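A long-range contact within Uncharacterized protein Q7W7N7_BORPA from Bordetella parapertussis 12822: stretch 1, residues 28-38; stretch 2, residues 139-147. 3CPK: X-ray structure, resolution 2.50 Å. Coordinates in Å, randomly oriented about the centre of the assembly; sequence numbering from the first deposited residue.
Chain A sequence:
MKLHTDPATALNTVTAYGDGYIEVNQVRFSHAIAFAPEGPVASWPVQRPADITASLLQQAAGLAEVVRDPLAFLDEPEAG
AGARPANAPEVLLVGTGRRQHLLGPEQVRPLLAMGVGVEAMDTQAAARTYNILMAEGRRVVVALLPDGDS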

# COMPACT_ATOMS: atom_id res chain seq x y z
N ARG A 28 -3.72 15.43 -0.50
CA ARG A 28 -3.50 14.75 -1.77
C ARG A 28 -2.06 14.35 -2.07
O ARG A 28 -1.12 15.11 -1.83
CB ARG A 28 -3.96 15.62 -2.95
CG ARG A 28 -5.45 15.70 -3.16
CD ARG A 28 -5.73 16.30 -4.53
NE ARG A 28 -7.14 16.64 -4.67
CZ ARG A 28 -7.69 17.09 -5.79
NH1 ARG A 28 -6.96 17.25 -6.88
NH2 ARG A 28 -8.98 17.39 -5.81
N PHE A 29 -1.91 13.16 -2.63
CA PHE A 29 -0.61 12.65 -3.01
C PHE A 29 -0.66 12.26 -4.48
O PHE A 29 -1.59 11.57 -4.92
CB PHE A 29 -0.21 11.46 -2.16
CG PHE A 29 0.01 11.80 -0.72
CD1 PHE A 29 -1.07 11.94 0.15
CD2 PHE A 29 1.30 12.02 -0.24
CE1 PHE A 29 -0.88 12.30 1.48
CE2 PHE A 29 1.51 12.38 1.09
CZ PHE A 29 0.42 12.51 1.95
N SER A 30 0.32 12.72 -5.25
CA SER A 30 0.38 12.39 -6.66
C SER A 30 1.63 11.58 -7.00
O SER A 30 1.90 11.29 -8.16
CB SER A 30 0.29 13.66 -7.52
OG SER A 30 1.07 14.70 -6.97
N HIS A 31 2.38 11.22 -5.97
CA HIS A 31 3.55 10.38 -6.15
C HIS A 31 3.23 9.14 -5.31
O HIS A 31 2.36 9.19 -4.44
CB HIS A 31 4.83 11.07 -5.66
CG HIS A 31 4.88 11.33 -4.19
ND1 HIS A 31 4.27 12.41 -3.60
CD2 HIS A 31 5.51 10.66 -3.19
CE1 HIS A 31 4.51 12.40 -2.30
NE2 HIS A 31 5.27 11.35 -2.03
N ALA A 32 3.91 8.03 -5.58
CA ALA A 32 3.64 6.80 -4.85
C ALA A 32 3.95 6.94 -3.36
O ALA A 32 4.91 7.60 -2.97
CB ALA A 32 4.42 5.65 -5.45
N ILE A 33 3.12 6.30 -2.55
CA ILE A 33 3.27 6.34 -1.10
C ILE A 33 3.03 4.95 -0.50
O ILE A 33 2.58 4.02 -1.16
CB ILE A 33 2.26 7.33 -0.46
CG1 ILE A 33 0.83 6.97 -0.87
CG2 ILE A 33 2.60 8.76 -0.89
CD1 ILE A 33 -0.23 7.87 -0.28
N ALA A 34 3.37 4.83 0.78
CA ALA A 34 3.19 3.58 1.50
C ALA A 34 2.92 3.98 2.94
O ALA A 34 3.39 5.02 3.40
CB ALA A 34 4.45 2.72 1.41
N PHE A 35 2.14 3.18 3.65
CA PHE A 35 1.83 3.50 5.03
C PHE A 35 0.99 2.43 5.68
O PHE A 35 0.37 1.61 5.02
CB PHE A 35 1.10 4.87 5.11
CG PHE A 35 -0.21 4.91 4.37
CD1 PHE A 35 -1.40 4.60 5.02
CD2 PHE A 35 -0.25 5.26 3.02
CE1 PHE A 35 -2.62 4.63 4.35
CE2 PHE A 35 -1.46 5.29 2.32
CZ PHE A 35 -2.65 4.97 2.99
N ALA A 36 1.02 2.47 7.01
CA ALA A 36 0.29 1.55 7.85
C ALA A 36 -0.74 2.42 8.56
O ALA A 36 -0.78 3.63 8.36
CB ALA A 36 1.23 0.92 8.86
N PRO A 37 -1.61 1.81 9.38
CA PRO A 37 -2.62 2.60 10.09
C PRO A 37 -1.95 3.63 11.00
O PRO A 37 -2.37 4.79 11.09
CB PRO A 37 -3.39 1.55 10.87
CG PRO A 37 -3.33 0.37 9.95
CD PRO A 37 -1.89 0.37 9.52
N GLU A 38 -0.89 3.18 11.66
CA GLU A 38 -0.13 4.04 12.54
C GLU A 38 1.15 4.44 11.82
O GLU A 38 1.60 3.73 10.93
CB GLU A 38 0.18 3.28 13.83
CG GLU A 38 -1.07 2.84 14.57
CD GLU A 38 -0.77 2.31 15.96
OE1 GLU A 38 -0.03 2.99 16.70
OE2 GLU A 38 -1.29 1.22 16.32
N ARG A 139 -3.78 -5.98 10.80
CA ARG A 139 -2.45 -5.40 10.68
C ARG A 139 -2.13 -5.30 9.18
O ARG A 139 -1.60 -6.23 8.58
CB ARG A 139 -1.41 -6.27 11.40
N VAL A 140 -2.44 -4.14 8.60
CA VAL A 140 -2.26 -3.94 7.17
C VAL A 140 -1.38 -2.77 6.74
O VAL A 140 -1.37 -1.72 7.38
CB VAL A 140 -3.66 -3.75 6.54
CG1 VAL A 140 -4.28 -2.46 7.07
CG2 VAL A 140 -3.56 -3.72 5.01
N VAL A 141 -0.63 -2.96 5.66
CA VAL A 141 0.21 -1.89 5.09
C VAL A 141 -0.26 -1.77 3.65
O VAL A 141 -0.70 -2.75 3.05
CB VAL A 141 1.73 -2.24 5.03
CG1 VAL A 141 2.48 -1.09 4.38
CG2 VAL A 141 2.28 -2.49 6.41
N VAL A 142 -0.19 -0.57 3.10
CA VAL A 142 -0.57 -0.38 1.71
C VAL A 142 0.46 0.47 0.97
O VAL A 142 0.99 1.44 1.50
CB VAL A 142 -1.97 0.28 1.59
CG1 VAL A 142 -1.93 1.71 2.12
CG2 VAL A 142 -2.42 0.26 0.13
N ALA A 143 0.74 0.06 -0.26
CA ALA A 143 1.66 0.74 -1.16
C ALA A 143 0.82 1.08 -2.39
O ALA A 143 0.17 0.20 -2.95
CB ALA A 143 2.80 -0.19 -1.54
N LEU A 144 0.84 2.35 -2.80
CA LEU A 144 0.03 2.81 -3.93
C LEU A 144 0.75 3.69 -4.95
O LEU A 144 1.41 4.67 -4.59
CB LEU A 144 -1.15 3.63 -3.41
CG LEU A 144 -2.02 3.11 -2.27
CD1 LEU A 144 -2.55 4.31 -1.48
CD2 LEU A 144 -3.15 2.24 -2.79
N LEU A 145 0.57 3.35 -6.22
CA LEU A 145 1.11 4.11 -7.35
C LEU A 145 -0.14 4.87 -7.81
O LEU A 145 -1.12 4.25 -8.18
CB LEU A 145 1.59 3.17 -8.46
CG LEU A 145 2.72 2.18 -8.15
CD1 LEU A 145 2.64 1.00 -9.11
CD2 LEU A 145 4.08 2.88 -8.24
N PRO A 146 -0.10 6.20 -7.81
CA PRO A 146 -1.28 6.97 -8.22
C PRO A 146 -1.56 6.97 -9.71
O PRO A 146 -0.84 6.33 -10.49
CB PRO A 146 -0.97 8.36 -7.68
CG PRO A 146 0.52 8.47 -7.94
CD PRO A 146 1.09 7.07 -7.70
N ASP A 147 -2.60 7.70 -10.12
CA ASP A 147 -2.97 7.77 -11.53
C ASP A 147 -3.09 6.34 -12.03
O ASP A 147 -3.50 5.48 -11.21
CB ASP A 147 -1.90 8.52 -12.32

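Strand 33-35 lies antiparallel to strand 140-144, and the backbone sets the terms on which the side chains meet. Ile33 and Leu144 form one hydrogen-bonded pair, Ile33 N to Leu144 O at 3.1 Å and Leu144 N to Ile33 O at 2.9 Å; Phe35 and Val142 form the next, with Phe35 N to Val142 O and Val142 N to Phe35 O both at 3.0 Å. These four residues share one face of the sheet, and of them Phe35 has the most surface covered by the other stretch. With chi1 at 61° (p) and chi2 at 91°, its ring lies over its strand partner instead of extending away from it: Val142 CG1 sits 3.6 Å from the Phe35 ring centroid, only 18° off the normal, a CH-pi contact. Val142, itself p at 66°, places that methyl there; Ile33 is also p, at 56°. Farther along, Leu144 CD1 reaches Phe35 CE2 at 4.1 Å and Ile33 CG1 at 4.3 Å, so one methyl touches both neighbours; Leu144 chi2, at 149°, lies between wells.

The other face is spare: Ala34 and Ala143 bring their CA atoms within 4.2 Å. Past strand 33-35, Pro37 CG meets Val140 CG1 at 4.1 Å. The CA-to-CB bond of Pro146 points toward stretch 1, and Pro146 CG lies 3.1 Å from Ser30 O. The pattern is larger apolar side chains on one face, paired alanines on the other.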